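Local coordinates for protein aminoglycoside phosphotransferase (Streptomyces rimosus, PDB 6FUC) that probably transfers a phosphate group from ATP to the 3''-hydroxyl of streptomycin, thereby conferring resistance to the antibiotic, at residues 116-121 against 184-189; 123-128 against 211-216. All coordinates share one frame; numbering follows the deposited sequence.

Interaction 1 (116-121 against 184-189); sequences RLHELP and VVCHGD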
loop_
_atom_site.group_PDB
_atom_site.type_symbol
_atom_site.label_atom_id
_atom_site.label_comp_id
_atom_site.label_asym_id
_atom_site.label_seq_id
_atom_site.Cartn_x
_atom_site.Cartn_y
_atom_site.Cartn_z
ATOM N N ARG A 116 -1.342 6.927 14.447
ATOM C CA ARG A 116 -0.395 8.042 14.378
ATOM C C ARG A 116 -0.286 8.588 12.956
ATOM O O ARG A 116 -0.297 9.809 12.745
ATOM C CB ARG A 116 0.978 7.648 14.911
ATOM C CG ARG A 116 0.983 7.414 16.398
ATOM C CD ARG A 116 2.424 7.015 16.845
ATOM N NE ARG A 116 3.372 8.182 16.714
ATOM C CZ ARG A 116 4.274 8.453 15.749
ATOM N NH1 ARG A 116 4.527 7.667 14.658
ATOM N NH2 ARG A 116 4.908 9.596 15.883
ATOM N N LEU A 117 -0.199 7.707 11.964
ATOM C CA LEU A 117 -0.168 8.154 10.580
ATOM C C LEU A 117 -1.432 8.934 10.229
ATOM O O LEU A 117 -1.389 10.036 9.624
ATOM C CB LEU A 117 0.018 6.972 9.660
ATOM C CG LEU A 117 -0.105 7.206 8.176
ATOM C CD1 LEU A 117 0.969 8.143 7.646
ATOM C CD2 LEU A 117 -0.044 5.883 7.437
ATOM N N HIS A 118 -2.576 8.365 10.638
ATOM C CA HIS A 118 -3.861 8.956 10.415
ATOM C C HIS A 118 -4.155 10.217 11.314
ATOM O O HIS A 118 -5.281 10.756 11.321
ATOM C CB HIS A 118 -4.972 7.960 10.633
ATOM C CG HIS A 118 -5.055 6.874 9.598
ATOM N ND1 HIS A 118 -6.116 6.008 9.565
ATOM C CD2 HIS A 118 -4.271 6.550 8.544
ATOM C CE1 HIS A 118 -5.972 5.180 8.556
ATOM N NE2 HIS A 118 -4.833 5.468 7.919
ATOM N N GLU A 119 -3.247 10.617 12.099
ATOM C CA GLU A 119 -3.347 11.855 12.841
ATOM C C GLU A 119 -2.510 12.946 12.244
ATOM O O GLU A 119 -2.656 14.095 12.692
ATOM C CB GLU A 119 -3.008 11.620 14.333
ATOM C CG GLU A 119 -4.208 10.940 14.993
ATOM C CD GLU A 119 -3.984 10.622 16.448
ATOM O OE1 GLU A 119 -2.887 10.790 16.962
ATOM O OE2 GLU A 119 -4.905 10.142 17.101
ATOM N N LEU A 120 -1.716 12.695 11.205
ATOM C CA LEU A 120 -1.085 13.813 10.505
ATOM C C LEU A 120 -2.166 14.752 9.985
ATOM O O LEU A 120 -3.195 14.297 9.524
ATOM C CB LEU A 120 -0.244 13.315 9.341
ATOM C CG LEU A 120 0.993 12.484 9.722
ATOM C CD1 LEU A 120 1.703 12.077 8.458
ATOM C CD2 LEU A 120 1.903 13.236 10.670
ATOM N N PRO A 121 -1.993 16.077 10.055
ATOM C CA PRO A 121 -3.064 16.972 9.621
ATOM C C PRO A 121 -3.317 16.910 8.131
ATOM O O PRO A 121 -2.439 17.212 7.352
ATOM C CB PRO A 121 -2.560 18.365 10.061
ATOM C CG PRO A 121 -1.100 18.181 10.233
ATOM C CD PRO A 121 -0.865 16.785 10.630
ATOM N N VAL A 184 -8.184 11.426 6.420
ATOM C CA VAL A 184 -6.905 11.255 7.085
ATOM C C VAL A 184 -5.818 11.152 6.027
ATOM O O VAL A 184 -6.109 10.988 4.839
ATOM C CB VAL A 184 -6.878 10.004 7.993
ATOM C CG1 VAL A 184 -7.963 10.031 9.039
ATOM C CG2 VAL A 184 -6.981 8.745 7.172
ATOM N N VAL A 185 -4.547 11.220 6.456
ATOM C CA VAL A 185 -3.436 10.831 5.595
ATOM C C VAL A 185 -3.306 9.326 5.634
ATOM O O VAL A 185 -2.929 8.738 6.637
ATOM C CB VAL A 185 -2.124 11.488 6.007
ATOM C CG1 VAL A 185 -1.009 11.033 5.089
ATOM C CG2 VAL A 185 -2.252 13.018 6.037
ATOM N N CYS A 186 -3.739 8.673 4.540
ATOM C CA CYS A 186 -3.652 7.245 4.405
ATOM C C CYS A 186 -2.263 6.796 3.880
ATOM O O CYS A 186 -1.646 7.474 3.075
ATOM C CB CYS A 186 -4.701 6.711 3.425
ATOM S SG CYS A 186 -6.352 6.587 4.091
ATOM N N HIS A 187 -1.860 5.618 4.333
ATOM C CA HIS A 187 -0.730 4.927 3.706
ATOM C C HIS A 187 -0.956 4.718 2.214
ATOM O O HIS A 187 -0.039 4.896 1.414
ATOM C CB HIS A 187 -0.578 3.570 4.428
ATOM C CG HIS A 187 0.434 2.704 3.796
ATOM N ND1 HIS A 187 0.192 2.005 2.649
ATOM C CD2 HIS A 187 1.715 2.457 4.158
ATOM C CE1 HIS A 187 1.314 1.391 2.312
ATOM N NE2 HIS A 187 2.246 1.622 3.236
ATOM N N GLY A 188 -2.171 4.304 1.892
ATOM C CA GLY A 188 -2.608 4.201 0.518
ATOM C C GLY A 188 -2.647 2.811 -0.039
ATOM O O GLY A 188 -3.321 2.609 -1.059
ATOM N N ASP A 189 -1.942 1.873 0.580
ATOM C CA ASP A 189 -1.968 0.462 0.176
ATOM C C ASP A 189 -1.657 -0.374 1.425
ATOM O O ASP A 189 -0.644 -1.074 1.509
ATOM C CB ASP A 189 -0.994 0.182 -0.945
ATOM C CG ASP A 189 -0.998 -1.246 -1.406
ATOM O OD1 ASP A 189 -2.027 -1.915 -1.227
ATOM O OD2 ASP A 189 0.030 -1.695 -1.964
#
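The His118 ring, packed against Val184, gives its NE2 to OD2 of Asp221 in helix 219-233, an oxygen that also takes the backbone N of His187. The other oxygen, OD1, takes the backbone N of Gly188. The setting corresponds to the catalytic loop of the protein-kinase-like fold, as in relatives. His187, Gly188 and Asp189 form the His-Gly-Asp motif of aminoglycoside phosphotransferases, and Asp189 is probably the catalytic aspartate, as in relatives. An aspartate gripping the backbone of this loop is also a feature of protein kinases.

Strand 184-186, which leads into the loop, packs on the end of helix 100-117 and the type I turn from Leu117 to Leu120. Val184 lays CG2 over one face of the His118 ring, 3.6 Å from the ring centroid and 11° off its normal, a CH-pi contact. CG2 lies between the backbone N and the carbonyl carbon of Val184 (chi1 of CG1 -57°), which turns it onto the ring. Tyr251 OH bonds ND1 of His118, so both ring nitrogens have partners and the ring's rotation is fixed.

Val185 O is buried without a hydrogen-bond partner. His118 CD2 lies 3.2 Å from Val185 O, and Leu117 CG is 3.6 Å from Val185 O. The CG2 methyl of Val185 meets Leu120 CB at 3.9 Å. Leu117, with CG anti to its own backbone N (chi1 172°), sends CD2 just past the end of the strand, 3.6 Å from His187 N. Leu117 CD2 also touches His187 CB at 3.8 Å, where the two side chains cross obliquely.

Both ring nitrogens of His187 are bonded, which fixes the ring's rotation. NE2 bonds Ile208 O, and Asp189 N donates to His187 ND1 at 3.0 Å, almost in the ring plane.

Interaction 2 (123-128 against 211-216); sequences EKCPFT and GRLGRA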
loop_
_atom_site.group_PDB
_atom_site.type_symbol
_atom_site.label_atom_id
_atom_site.label_comp_id
_atom_site.label_asym_id
_atom_site.label_seq_id
_atom_site.Cartn_x
_atom_site.Cartn_y
_atom_site.Cartn_z
ATOM N N GLU A 123 -4.923 18.446 5.802
ATOM C CA GLU A 123 -4.847 19.656 4.959
ATOM C C GLU A 123 -3.387 20.088 4.722
ATOM O O GLU A 123 -3.164 20.863 3.783
ATOM C CB GLU A 123 -5.657 20.796 5.555
ATOM C CG GLU A 123 -5.084 21.509 6.746
ATOM C CD GLU A 123 -5.015 20.758 8.078
ATOM O OE1 GLU A 123 -5.488 19.595 8.224
ATOM O OE2 GLU A 123 -4.537 21.438 9.031
ATOM N N LYS A 124 -2.449 19.586 5.514
ATOM C CA LYS A 124 -1.047 19.908 5.329
ATOM C C LYS A 124 -0.333 18.863 4.480
ATOM O O LYS A 124 0.853 19.018 4.173
ATOM C CB LYS A 124 -0.379 20.080 6.671
ATOM C CG LYS A 124 -1.084 21.188 7.495
ATOM C CD LYS A 124 -0.236 21.516 8.710
ATOM C CE LYS A 124 -0.960 22.345 9.761
ATOM N NZ LYS A 124 -2.012 23.179 9.243
ATOM N N CYS A 125 -1.003 17.809 4.144
ATOM C CA CYS A 125 -0.344 16.789 3.324
ATOM C C CYS A 125 -0.258 17.280 1.910
ATOM O O CYS A 125 -1.244 17.675 1.348
ATOM C CB CYS A 125 -1.151 15.488 3.378
ATOM S SG CYS A 125 -0.338 14.113 2.581
ATOM N N PRO A 126 0.909 17.175 1.258
ATOM C CA PRO A 126 1.000 17.544 -0.148
ATOM C C PRO A 126 0.270 16.603 -1.096
ATOM O O PRO A 126 0.065 16.935 -2.273
ATOM C CB PRO A 126 2.552 17.376 -0.458
ATOM C CG PRO A 126 3.164 17.547 0.835
ATOM C CD PRO A 126 2.271 16.930 1.837
ATOM N N PHE A 127 -0.072 15.430 -0.600
ATOM C CA PHE A 127 -0.476 14.304 -1.471
ATOM C C PHE A 127 -1.920 13.912 -1.190
ATOM O O PHE A 127 -2.404 13.979 -0.050
ATOM C CB PHE A 127 0.416 13.106 -1.161
ATOM C CG PHE A 127 1.876 13.447 -1.229
ATOM C CD1 PHE A 127 2.471 13.711 -2.405
ATOM C CD2 PHE A 127 2.617 13.537 -0.077
ATOM C CE1 PHE A 127 3.816 14.051 -2.486
ATOM C CE2 PHE A 127 3.955 13.877 -0.128
ATOM C CZ PHE A 127 4.564 14.159 -1.329
ATOM N N THR A 128 -2.564 13.439 -2.257
ATOM C CA THR A 128 -3.922 12.938 -2.176
ATOM C C THR A 128 -4.050 11.572 -2.843
ATOM O O THR A 128 -3.391 11.291 -3.835
ATOM C CB THR A 128 -4.907 13.914 -2.794
ATOM O OG1 THR A 128 -4.712 13.974 -4.221
ATOM C CG2 THR A 128 -4.880 15.252 -2.139
ATOM N N GLY A 211 3.786 4.528 -2.318
ATOM C CA GLY A 211 3.501 5.230 -3.539
ATOM C C GLY A 211 2.121 5.804 -3.704
ATOM O O GLY A 211 1.914 6.654 -4.568
ATOM N N ARG A 212 1.147 5.373 -2.878
ATOM C CA ARG A 212 -0.218 5.901 -2.870
ATOM C C ARG A 212 -0.518 6.739 -1.646
ATOM O O ARG A 212 -1.694 7.065 -1.432
ATOM C CB ARG A 212 -1.232 4.773 -3.068
ATOM C CG ARG A 212 -1.191 4.213 -4.446
ATOM C CD ARG A 212 -2.233 3.096 -4.616
ATOM N NE ARG A 212 -2.324 2.704 -5.999
ATOM C CZ ARG A 212 -3.395 2.100 -6.510
ATOM N NH1 ARG A 212 -4.400 1.765 -5.752
ATOM N NH2 ARG A 212 -3.422 1.823 -7.806
ATOM N N LEU A 213 0.456 7.096 -0.854
ATOM C CA LEU A 213 0.219 7.877 0.372
ATOM C C LEU A 213 -0.558 9.150 0.016
ATOM O O LEU A 213 -0.281 9.825 -0.981
ATOM C CB LEU A 213 1.561 8.207 0.978
ATOM C CG LEU A 213 1.537 9.077 2.216
ATOM C CD1 LEU A 213 2.402 8.593 3.360
ATOM C CD2 LEU A 213 1.568 10.469 1.980
ATOM N N GLY A 214 -1.516 9.510 0.875
ATOM C CA GLY A 214 -2.197 10.781 0.691
ATOM C C GLY A 214 -3.514 10.806 1.369
ATOM O O GLY A 214 -4.003 9.780 1.886
ATOM N N ARG A 215 -4.179 11.970 1.325
ATOM C CA ARG A 215 -5.504 12.111 1.882
ATOM C C ARG A 215 -6.456 11.084 1.293
ATOM O O ARG A 215 -6.525 10.911 0.068
ATOM C CB ARG A 215 -6.085 13.484 1.517
ATOM C CG ARG A 215 -5.497 14.627 2.305
ATOM C CD ARG A 215 -6.336 15.877 2.213
ATOM N NE ARG A 215 -6.364 16.526 0.921
ATOM C CZ ARG A 215 -5.468 17.437 0.540
ATOM N NH1 ARG A 215 -4.445 17.704 1.339
ATOM N NH2 ARG A 215 -5.575 18.055 -0.614
ATOM N N ALA A 216 -7.305 10.507 2.162
ATOM C CA ALA A 216 -8.392 9.666 1.778
ATOM C C ALA A 216 -9.217 9.342 3.026
ATOM O O ALA A 216 -8.835 9.658 4.151
ATOM C CB ALA A 216 -7.922 8.376 1.100
HETATM O O HOH W 1 -2.786 19.307 -0.714
HETATM O O HOH W 2 -1.722 9.165 -3.829
#
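Arg215 and Phe127 join the two backbones: Arg215 N donates to Phe127 O at 3.0 Å, with an N-H...O angle of 163°. This bond belongs to a single beta bridge between Thr128 and Arg215. Gly214, next to Arg215, brings its CA to 3.3 Å from Phe127 O, a close backbone approach. Gly211 closes an Asp-Leu-Gly sequence that probably corresponds to the DFG motif of protein kinases.

The Arg215 side chain bends at chi3 (-69°) and brings its guanidinium against Thr128. The methyl CG2 of Thr128 sits over one face, offset toward the rim, 3.3 Å from Arg215 NH2. A water at the guanidinium edge links Arg215 NH2 (3.1 Å) to Cys125 O (3.0 Å). Within the loop, Phe127 N donates a hydrogen bond to Cys125 SG at 3.5 Å.

Further out, Glu130 forms a salt bridge with Arg215 NE, and Pro122 O takes NH1. Arg59 of helix 50-63 bonds Leu213 O. The carboxylate of Glu130 probably offsets the guanidinium charge at this partly buried site, while Pro122 O and the water take other N-H groups.

How the interactions relate
From the N terminus the chain runs through the end of helix 100-117 (116-121) and then the loop 123-128. Helices 131-143, 161-168 and 172-181 follow before the chain returns at 184-189, where interaction 1 closes a loop of 62 residues. It goes on through strands 195-197 and 204-207 to 211-216, where interaction 2 closes one of 82. The two closures cross; neither nests inside the other. Strands 184-186 and 214-216 pair antiparallel, with Cys186 N 2.9 Å from Gly214 O, a probable hydrogen bond. The contacts tie the end of helix 100-117 and its turn to strand 184-186, and the following loop to strand 214-216, beside the probable catalytic loop.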